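Local coordinates for uncharacterized protein Atu1872 (Agrobacterium tumefaciens, PDB 2QNT), which is of unknown function but belongs to the glyoxalase/bleomycin resistance/dioxygenase family, whose members commonly bind metals or small molecules, at residues Ile13-Arg17 / Pro117-Ala121; Val96-His100 / Phe112-Asp116; Tyr26-Leu32 / Phe44-Ile50. One frame throughout, in Å; residues are numbered along the deposited sequence.

All three contacts lie in one glyoxalase-like chain and each borders the second subunit. Interactions 1 and 3 share a sheet, strand 7-16 running beside 49-52, and meet where Pro14 CG lies 4.0 Å from Phe48 CE2. Interaction 2 belongs to the other sheet; its strand 110-115 leads directly into the loop of interaction 1, and the two centres are about 13 Å apart. Asp116, at the end of that strand, joins interactions 2 and 3 through a probable hydrogen bond of 2.7 Å between its OD2 and Tyr26 OH. A bound buffer molecule, probably from the crystallisation liquor, lies about 3 Å from the nearest side-chain atom of Arg113 in interaction 2.

Interaction 1: Ile13-Arg17 / Pro117-Ala121; sequences IPFVR and PDGHA
Asp118 OD1 accepts the backbone amide of Arg17 at 2.7 Å, measured from Arg17 N, with an N-H...O angle of 156°. The amide arrives on the syn side of the carboxylate but clearly above its plane, and the same oxygen also has a long, weak ion pair with Arg21 of helix 19-29. With CG opposite its own carbonyl carbon (chi1 -71°), Asp118 extends its carboxylate toward the end of strand 7-16 and the amide that follows it. The other oxygen, OD2, rests against the aliphatic side of Val16, 3.4 Å from Val16 CB, and the two side chains cross at about a right angle. The guanidinium of Arg17 heads away from this carboxylate; its NH2 makes a weak hydrogen bond to Gln68 O.

Two residues before Arg17, Phe15 O accepts His120 NE2 at 2.8 Å. This bond is nearly straight (173°), and the oxygen lies close to the plane of the imidazole. Pro14 packs over one ring face, its CB 3.9 Å from the centroid and displaced toward the rim near NE2, a CH-pi contact. The imidazole is therefore held by its edge and by one face at once. Within the loop, Asp116 OD1 accepts the amides of both Asp118 and His120, which probably helps to fix the turn that carries these two side chains.

Between these two segments no backbone group bonds to backbone: one acidic and one imidazole side chain instead serve the amide of Arg17 and the carbonyl of buried Phe15, so each main-chain group gains a partner where the loop before strand 121-126 meets strand 7-16.

Interaction 2: Val96-His100 / Phe112-Asp116; sequences VELIH and FRFYD
Leu98 and Phe114 form an antiparallel non-hydrogen-bonded pair, their CA atoms 4.1 Å apart, and beyond it the register slips by one at a beta bulge. Tyr115 N donates to Glu97 O. At the bulge, Arg113 O receives Ile99 N at 2.8 Å and, weakly, His100 N. Water 1 bridges Glu97 N and Tyr115 O where direct pairing stops.

His100 and Arg113 lie together beyond the bulge. Arg113 NH1 donates to His100 NE2 at 2.8 Å, a bent bond (136°) tilted from both flat groups, whose planes stand 76° apart. Arg113, extended from CG to NE, sets the edge of its guanidinium against His100 NE2; NE forms a salt bridge with Glu123 and NH2 bonds to the bound buffer molecule.

Ile99 crosses Tyr115 at about a right angle; with CG1 opposite its carbonyl carbon (chi1 -65°), that atom comes over one ring face, 3.9 Å from the centroid. The phenol OH bonds to Trp61 of the second subunit. On the sheet face of Leu98 and Phe114, Leu98 CD2 meets Phe112 CD1 at 4.1 Å, and Val96 CG2 approaches Phe114 CB to 3.7 Å; the Phe112 ring also meets Phe89 of helix 85-92 edge-to-face.

Two NH groups sharing one opposite carbonyl mark a classic beta bulge, here in the hairpin of strands 98-104 and 110-115 of a glyoxalase-fold sheet, with 98-104 its outermost strand within this chain.

Interaction 3: Tyr26-Leu32 / Phe44-Ile50; sequences YRDRLGL and FETGFAI
Phe44 opens the second segment with its ring against Leu32 and the base of Tyr26. Leu32 CD1 sits over one face of that ring, 4.2 Å from the centroid and shifted toward the rim, while Leu32 CB touches CD2 of Phe44 at 3.6 Å. At the far end of the ring, Phe44 CZ meets Tyr26 CB at 3.7 Å.

Glu45 and Thr46 then carry the chain round a type II turn from Phe44 to Gly47, and Phe44 N bonds to Phe48 O across its mouth. Thr46 OG1 donates to Glu45 O and also bonds to Phe9 N of the second subunit, tying the tip of the turn to that chain.

Phe48 follows, its CG opposite the backbone N (chi1 -173°), which sends the ring out toward the helix. Its CE1 stands 3.4 Å from CE2 of Tyr26 and above the middle of the tyrosine ring. The two planes are 50° apart, an oblique pairing with centroids separated by 4.7 Å. CD1 of Phe48 also takes Leu32 CD1 at 3.7 Å, so this one methyl packs on both phenylalanines. The ring meets Phe80 edge-to-face as well, and reaches Phe9 of the second subunit.

Ile50 closes the row: its CG2 lies 4.1 Å from Tyr26 CE1, obliquely to the ring. Tyr26 OH is hydrogen-bonded to Asp116 OD2.

The result is a largely apolar seam without hydrogen bonds between the segments, in which helix 19-29 and the residues after it cover the hairpin of strands 41-44 and 49-52, within the beta-alpha-beta-beta-beta succession characteristic of the glyoxalase fold.

Interaction 1: Ile13-Arg17 / Pro117-Ala121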
loop_
_atom_site.group_PDB
_atom_site.type_symbol
_atom_site.label_atom_id
_atom_site.label_comp_id
_atom_site.label_asym_id
_atom_site.label_seq_id
_atom_site.Cartn_x
_atom_site.Cartn_y
_atom_site.Cartn_z
ATOM N N ILE A 13 3.264 2.400 2.649
ATOM C CA ILE A 13 3.438 3.162 3.872
ATOM C C ILE A 13 2.321 4.203 3.939
ATOM O O ILE A 13 2.505 5.353 3.581
ATOM C CB ILE A 13 4.818 3.817 3.977
ATOM C CG1 ILE A 13 5.936 2.818 3.689
ATOM C CG2 ILE A 13 4.968 4.431 5.376
ATOM C CD1 ILE A 13 7.348 3.434 3.603
ATOM N N PRO A 14 1.110 3.797 4.382
ATOM C CA PRO A 14 0.060 4.772 4.660
ATOM C C PRO A 14 0.514 5.765 5.708
ATOM O O PRO A 14 1.192 5.401 6.685
ATOM C CB PRO A 14 -1.110 3.930 5.158
ATOM C CG PRO A 14 -0.747 2.525 4.847
ATOM C CD PRO A 14 0.694 2.414 4.676
ATOM N N PHE A 15 0.092 7.012 5.528
ATOM C CA PHE A 15 0.386 8.076 6.487
ATOM C C PHE A 15 -0.660 8.067 7.586
ATOM O O PHE A 15 -1.839 7.846 7.347
ATOM C CB PHE A 15 0.320 9.429 5.825
ATOM C CG PHE A 15 1.378 9.698 4.759
ATOM C CD1 PHE A 15 2.302 8.738 4.365
ATOM C CD2 PHE A 15 1.362 10.901 4.083
ATOM C CE1 PHE A 15 3.232 9.006 3.342
ATOM C CE2 PHE A 15 2.302 11.151 3.053
ATOM C CZ PHE A 15 3.205 10.203 2.705
ATOM N N VAL A 16 -0.212 8.275 8.814
ATOM C CA VAL A 16 -1.100 8.269 9.990
ATOM C C VAL A 16 -0.864 9.496 10.849
ATOM O O VAL A 16 0.241 10.030 10.902
ATOM C CB VAL A 16 -0.966 6.951 10.816
ATOM C CG1 VAL A 16 -1.216 5.742 9.901
ATOM C CG2 VAL A 16 0.397 6.837 11.516
ATOM N N ARG A 17 -1.913 9.963 11.522
ATOM C CA ARG A 17 -1.808 11.163 12.364
ATOM C C ARG A 17 -1.107 10.880 13.694
ATOM O O ARG A 17 -0.384 11.743 14.213
ATOM C CB ARG A 17 -3.197 11.758 12.607
ATOM C CG ARG A 17 -3.251 13.139 13.158
ATOM C CD ARG A 17 -4.712 13.600 13.307
ATOM N NE ARG A 17 -5.237 14.180 12.064
ATOM C CZ ARG A 17 -6.530 14.394 11.808
ATOM N NH1 ARG A 17 -7.463 14.070 12.695
ATOM N NH2 ARG A 17 -6.897 14.930 10.648
ATOM N N PRO A 117 -7.964 3.883 11.972
ATOM C CA PRO A 117 -8.168 5.109 12.721
ATOM C C PRO A 117 -8.014 6.398 11.909
ATOM O O PRO A 117 -8.539 7.431 12.323
ATOM C CB PRO A 117 -7.105 5.021 13.820
ATOM C CG PRO A 117 -6.991 3.533 14.046
ATOM C CD PRO A 117 -7.017 2.974 12.651
ATOM N N ASP A 118 -7.317 6.367 10.782
ATOM C CA ASP A 118 -7.101 7.541 9.944
ATOM C C ASP A 118 -8.071 7.566 8.773
ATOM O O ASP A 118 -8.035 8.518 7.969
ATOM C CB ASP A 118 -5.659 7.579 9.437
ATOM C CG ASP A 118 -4.698 7.888 10.535
ATOM O OD1 ASP A 118 -4.395 9.087 10.729
ATOM O OD2 ASP A 118 -4.291 6.942 11.239
ATOM N N GLY A 119 -8.940 6.565 8.666
ATOM C CA GLY A 119 -9.866 6.491 7.563
ATOM C C GLY A 119 -9.398 5.737 6.344
ATOM O O GLY A 119 -10.108 5.714 5.340
ATOM N N HIS A 120 -8.238 5.083 6.408
ATOM C CA HIS A 120 -7.812 4.277 5.276
ATOM C C HIS A 120 -8.726 3.061 5.175
ATOM O O HIS A 120 -9.152 2.527 6.213
ATOM C CB HIS A 120 -6.356 3.789 5.429
ATOM C CG HIS A 120 -5.348 4.885 5.441
ATOM N ND1 HIS A 120 -5.139 5.724 4.358
ATOM C CD2 HIS A 120 -4.476 5.272 6.400
ATOM C CE1 HIS A 120 -4.165 6.561 4.661
ATOM N NE2 HIS A 120 -3.746 6.312 5.895
ATOM N N ALA A 121 -9.033 2.594 3.969
ATOM C CA ALA A 121 -9.932 1.485 3.752
ATOM C C ALA A 121 -9.167 0.181 3.843
ATOM O O ALA A 121 -8.128 -0.002 3.177
ATOM C CB ALA A 121 -10.628 1.631 2.395
#

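Interaction 2: Val96-His100 / Phe112-Asp116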
loop_
_atom_site.group_PDB
_atom_site.type_symbol
_atom_site.label_atom_id
_atom_site.label_comp_id
_atom_site.label_asym_id
_atom_site.label_seq_id
_atom_site.Cartn_x
_atom_site.Cartn_y
_atom_site.Cartn_z
ATOM N N VAL A 96 -14.358 -1.159 15.204
ATOM C CA VAL A 96 -14.039 -0.409 14.012
ATOM C C VAL A 96 -15.326 0.119 13.431
ATOM O O VAL A 96 -16.403 -0.372 13.726
ATOM C CB VAL A 96 -13.296 -1.284 12.953
ATOM C CG1 VAL A 96 -12.003 -1.868 13.550
ATOM C CG2 VAL A 96 -14.187 -2.366 12.416
ATOM N N GLU A 97 -15.202 1.155 12.621
ATOM C CA GLU A 97 -16.275 1.592 11.773
ATOM C C GLU A 97 -16.297 0.707 10.516
ATOM O O GLU A 97 -15.438 0.838 9.640
ATOM C CB GLU A 97 -16.062 3.054 11.419
ATOM C CG GLU A 97 -17.197 3.588 10.608
ATOM C CD GLU A 97 -17.029 5.017 10.216
ATOM O OE1 GLU A 97 -16.103 5.690 10.739
ATOM O OE2 GLU A 97 -17.825 5.458 9.359
ATOM N N LEU A 98 -17.272 -0.188 10.428
ATOM C CA LEU A 98 -17.437 -1.029 9.259
ATOM C C LEU A 98 -17.908 -0.223 8.065
ATOM O O LEU A 98 -18.734 0.673 8.176
ATOM C CB LEU A 98 -18.460 -2.169 9.488
ATOM C CG LEU A 98 -18.075 -3.254 10.486
ATOM C CD1 LEU A 98 -19.291 -4.179 10.792
ATOM C CD2 LEU A 98 -16.918 -4.070 10.016
ATOM N N ILE A 99 -17.421 -0.604 6.896
ATOM C CA ILE A 99 -18.018 -0.256 5.623
ATOM C C ILE A 99 -19.156 -1.222 5.337
ATOM O O ILE A 99 -20.237 -0.801 4.981
ATOM C CB ILE A 99 -16.949 -0.227 4.509
ATOM C CG1 ILE A 99 -15.927 0.912 4.767
ATOM C CG2 ILE A 99 -17.632 -0.087 3.158
ATOM C CD1 ILE A 99 -14.682 0.818 3.920
ATOM N N HIS A 100 -18.920 -2.521 5.565
ATOM C CA HIS A 100 -19.968 -3.529 5.451
ATOM C C HIS A 100 -19.494 -4.747 6.252
ATOM O O HIS A 100 -18.282 -4.914 6.515
ATOM C CB HIS A 100 -20.272 -3.905 3.979
ATOM C CG HIS A 100 -19.131 -4.534 3.235
ATOM N ND1 HIS A 100 -18.742 -5.850 3.425
ATOM C CD2 HIS A 100 -18.319 -4.031 2.277
ATOM C CE1 HIS A 100 -17.711 -6.111 2.624
ATOM N NE2 HIS A 100 -17.435 -5.017 1.932
ATOM N N PHE A 112 -14.852 -8.774 4.897
ATOM C CA PHE A 112 -15.441 -7.567 5.461
ATOM C C PHE A 112 -14.502 -6.407 5.245
ATOM O O PHE A 112 -13.321 -6.591 5.008
ATOM C CB PHE A 112 -15.850 -7.737 6.937
ATOM C CG PHE A 112 -14.737 -8.002 7.927
ATOM C CD1 PHE A 112 -14.378 -7.028 8.860
ATOM C CD2 PHE A 112 -14.158 -9.242 8.028
ATOM C CE1 PHE A 112 -13.429 -7.287 9.841
ATOM C CE2 PHE A 112 -13.211 -9.497 9.021
ATOM C CZ PHE A 112 -12.850 -8.508 9.905
ATOM N N ARG A 113 -15.046 -5.191 5.285
ATOM C CA ARG A 113 -14.268 -3.987 4.971
ATOM C C ARG A 113 -14.609 -2.910 5.999
ATOM O O ARG A 113 -15.740 -2.845 6.501
ATOM C CB ARG A 113 -14.550 -3.509 3.563
ATOM C CG ARG A 113 -14.192 -4.546 2.497
ATOM C CD ARG A 113 -14.252 -3.993 1.084
ATOM N NE ARG A 113 -13.906 -4.984 0.055
ATOM C CZ ARG A 113 -14.788 -5.640 -0.690
ATOM N NH1 ARG A 113 -16.103 -5.479 -0.540
ATOM N NH2 ARG A 113 -14.391 -6.478 -1.638
ATOM N N PHE A 114 -13.619 -2.086 6.338
ATOM C CA PHE A 114 -13.731 -1.156 7.441
ATOM C C PHE A 114 -12.660 -0.113 7.340
ATOM O O PHE A 114 -11.765 -0.197 6.511
ATOM C CB PHE A 114 -13.660 -1.881 8.786
ATOM C CG PHE A 114 -12.434 -2.727 8.969
ATOM C CD1 PHE A 114 -11.325 -2.237 9.644
ATOM C CD2 PHE A 114 -12.392 -4.024 8.517
ATOM C CE1 PHE A 114 -10.211 -3.009 9.822
ATOM C CE2 PHE A 114 -11.257 -4.797 8.704
ATOM C CZ PHE A 114 -10.171 -4.270 9.367
ATOM N N TYR A 115 -12.720 0.870 8.220
ATOM C CA TYR A 115 -11.733 1.944 8.250
ATOM C C TYR A 115 -10.726 1.748 9.366
ATOM O O TYR A 115 -11.083 1.278 10.454
ATOM C CB TYR A 115 -12.412 3.287 8.492
ATOM C CG TYR A 115 -13.362 3.685 7.399
ATOM C CD1 TYR A 115 -12.908 4.027 6.135
ATOM C CD2 TYR A 115 -14.726 3.658 7.610
ATOM C CE1 TYR A 115 -13.804 4.388 5.122
ATOM C CE2 TYR A 115 -15.616 3.996 6.619
ATOM C CZ TYR A 115 -15.148 4.362 5.372
ATOM O OH TYR A 115 -16.038 4.704 4.373
ATOM N N ASP A 116 -9.484 2.125 9.108
ATOM C CA ASP A 116 -8.503 2.282 10.184
ATOM C C ASP A 116 -8.708 3.619 10.893
ATOM O O ASP A 116 -9.589 4.384 10.512
ATOM C CB ASP A 116 -7.089 1.982 9.691
ATOM C CG ASP A 116 -6.365 3.146 9.120
ATOM O OD1 ASP A 116 -6.947 4.238 8.924
ATOM O OD2 ASP A 116 -5.130 3.011 8.882
HETATM O O HOH W 1 -12.530 2.380 12.462
#

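Interaction 3: Tyr26-Leu32 / Phe44-Ile50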
loop_
_atom_site.group_PDB
_atom_site.type_symbol
_atom_site.label_atom_id
_atom_site.label_comp_id
_atom_site.label_asym_id
_atom_site.label_seq_id
_atom_site.Cartn_x
_atom_site.Cartn_y
_atom_site.Cartn_z
ATOM N N TYR A 26 -3.384 -1.735 14.756
ATOM C CA TYR A 26 -2.934 -2.836 13.878
ATOM C C TYR A 26 -2.431 -4.034 14.664
ATOM O O TYR A 26 -2.670 -5.184 14.276
ATOM C CB TYR A 26 -1.911 -2.332 12.839
ATOM C CG TYR A 26 -2.549 -1.556 11.716
ATOM C CD1 TYR A 26 -2.505 -0.173 11.648
ATOM C CD2 TYR A 26 -3.219 -2.228 10.727
ATOM C CE1 TYR A 26 -3.100 0.512 10.623
ATOM C CE2 TYR A 26 -3.825 -1.576 9.694
ATOM C CZ TYR A 26 -3.778 -0.186 9.621
ATOM O OH TYR A 26 -4.401 0.443 8.551
ATOM N N ARG A 27 -1.749 -3.782 15.781
ATOM C CA ARG A 27 -1.240 -4.873 16.640
ATOM C C ARG A 27 -2.360 -5.455 17.509
ATOM O O ARG A 27 -2.540 -6.685 17.507
ATOM C CB ARG A 27 -0.020 -4.422 17.480
ATOM C CG ARG A 27 0.758 -5.581 18.168
ATOM C CD ARG A 27 1.856 -5.055 19.110
ATOM N NE ARG A 27 1.293 -4.047 20.000
ATOM C CZ ARG A 27 1.954 -3.013 20.533
ATOM N NH1 ARG A 27 1.301 -2.168 21.315
ATOM N NH2 ARG A 27 3.251 -2.808 20.306
ATOM N N ASP A 28 -3.149 -4.622 18.200
ATOM C CA ASP A 28 -4.177 -5.159 19.162
ATOM C C ASP A 28 -5.463 -5.656 18.534
ATOM O O ASP A 28 -6.068 -6.623 19.002
ATOM C CB ASP A 28 -4.667 -4.134 20.213
ATOM C CG ASP A 28 -3.597 -3.683 21.178
ATOM O OD1 ASP A 28 -2.437 -4.160 21.074
ATOM O OD2 ASP A 28 -3.947 -2.806 22.005
ATOM N N ARG A 29 -5.935 -4.948 17.512
ATOM C CA ARG A 29 -7.202 -5.307 16.913
ATOM C C ARG A 29 -6.966 -6.236 15.747
ATOM O O ARG A 29 -7.625 -7.253 15.673
ATOM C CB ARG A 29 -8.080 -4.084 16.541
ATOM C CG ARG A 29 -8.508 -3.215 17.700
ATOM C CD ARG A 29 -9.221 -4.007 18.775
ATOM N NE ARG A 29 -9.820 -3.172 19.801
ATOM C CZ ARG A 29 -10.324 -3.640 20.928
ATOM N NH1 ARG A 29 -10.330 -4.943 21.177
ATOM N NH2 ARG A 29 -10.849 -2.801 21.797
ATOM N N LEU A 30 -6.035 -5.896 14.841
ATOM C CA LEU A 30 -5.837 -6.756 13.662
ATOM C C LEU A 30 -4.876 -7.902 13.906
ATOM O O LEU A 30 -4.844 -8.824 13.117
ATOM C CB LEU A 30 -5.397 -5.965 12.436
ATOM C CG LEU A 30 -6.576 -5.462 11.616
ATOM C CD1 LEU A 30 -7.481 -4.586 12.474
ATOM C CD2 LEU A 30 -6.056 -4.748 10.384
ATOM N N GLY A 31 -4.149 -7.908 15.019
ATOM C CA GLY A 31 -3.256 -9.010 15.323
ATOM C C GLY A 31 -1.977 -9.031 14.509
ATOM O O GLY A 31 -1.368 -10.085 14.337
ATOM N N LEU A 32 -1.542 -7.882 13.998
ATOM C CA LEU A 32 -0.262 -7.828 13.300
ATOM C C LEU A 32 0.864 -7.837 14.315
ATOM O O LEU A 32 0.648 -7.469 15.465
ATOM C CB LEU A 32 -0.167 -6.571 12.433
ATOM C CG LEU A 32 -1.234 -6.364 11.384
ATOM C CD1 LEU A 32 -0.794 -5.242 10.454
ATOM C CD2 LEU A 32 -1.444 -7.663 10.608
ATOM N N PHE A 44 5.630 -3.962 10.130
ATOM C CA PHE A 44 4.994 -5.180 10.587
ATOM C C PHE A 44 5.447 -6.388 9.789
ATOM O O PHE A 44 5.870 -6.269 8.645
ATOM C CB PHE A 44 3.479 -5.090 10.516
ATOM C CG PHE A 44 2.894 -4.012 11.377
ATOM C CD1 PHE A 44 2.689 -2.727 10.887
ATOM C CD2 PHE A 44 2.540 -4.274 12.684
ATOM C CE1 PHE A 44 2.157 -1.742 11.691
ATOM C CE2 PHE A 44 2.013 -3.274 13.492
ATOM C CZ PHE A 44 1.813 -2.018 12.991
ATOM N N GLU A 45 5.313 -7.560 10.397
ATOM C CA GLU A 45 5.481 -8.815 9.669
ATOM C C GLU A 45 4.394 -8.843 8.570
ATOM O O GLU A 45 3.304 -8.261 8.703
ATOM C CB GLU A 45 5.370 -10.026 10.608
ATOM C CG GLU A 45 6.451 -10.088 11.692
ATOM C CD GLU A 45 6.394 -11.341 12.564
ATOM O OE1 GLU A 45 5.558 -12.229 12.288
ATOM O OE2 GLU A 45 7.190 -11.441 13.536
ATOM N N THR A 46 4.744 -9.479 7.480
ATOM C CA THR A 46 3.957 -9.704 6.301
ATOM C C THR A 46 3.892 -8.484 5.383
ATOM O O THR A 46 3.109 -8.459 4.465
ATOM C CB THR A 46 2.562 -10.377 6.581
ATOM O OG1 THR A 46 1.620 -9.449 7.130
ATOM C CG2 THR A 46 2.709 -11.583 7.528
ATOM N N GLY A 47 4.784 -7.530 5.581
ATOM C CA GLY A 47 5.052 -6.475 4.609
ATOM C C GLY A 47 4.200 -5.224 4.710
ATOM O O GLY A 47 4.033 -4.537 3.716
ATOM N N PHE A 48 3.574 -5.003 5.843
ATOM C CA PHE A 48 2.798 -3.801 6.047
ATOM C C PHE A 48 3.629 -2.835 6.897
ATOM O O PHE A 48 4.487 -3.245 7.672
ATOM C CB PHE A 48 1.503 -4.163 6.780
ATOM C CG PHE A 48 0.524 -3.036 6.902
ATOM C CD1 PHE A 48 0.192 -2.508 8.155
ATOM C CD2 PHE A 48 -0.011 -2.428 5.780
ATOM C CE1 PHE A 48 -0.679 -1.465 8.286
ATOM C CE2 PHE A 48 -0.879 -1.368 5.906
ATOM C CZ PHE A 48 -1.208 -0.874 7.170
ATOM N N ALA A 49 3.385 -1.544 6.705
ATOM C CA ALA A 49 4.086 -0.512 7.458
ATOM C C ALA A 49 3.224 0.723 7.580
ATOM O O ALA A 49 2.287 0.869 6.828
ATOM C CB ALA A 49 5.397 -0.149 6.790
ATOM N N ILE A 50 3.517 1.558 8.583
ATOM C CA ILE A 50 2.804 2.828 8.793
ATOM C C ILE A 50 3.832 3.877 9.174
ATOM O O ILE A 50 4.859 3.558 9.776
ATOM C CB ILE A 50 1.731 2.717 9.912
ATOM C CG1 ILE A 50 2.336 2.147 11.202
ATOM C CG2 ILE A 50 0.538 1.877 9.473
ATOM C CD1 ILE A 50 1.379 2.056 12.438
#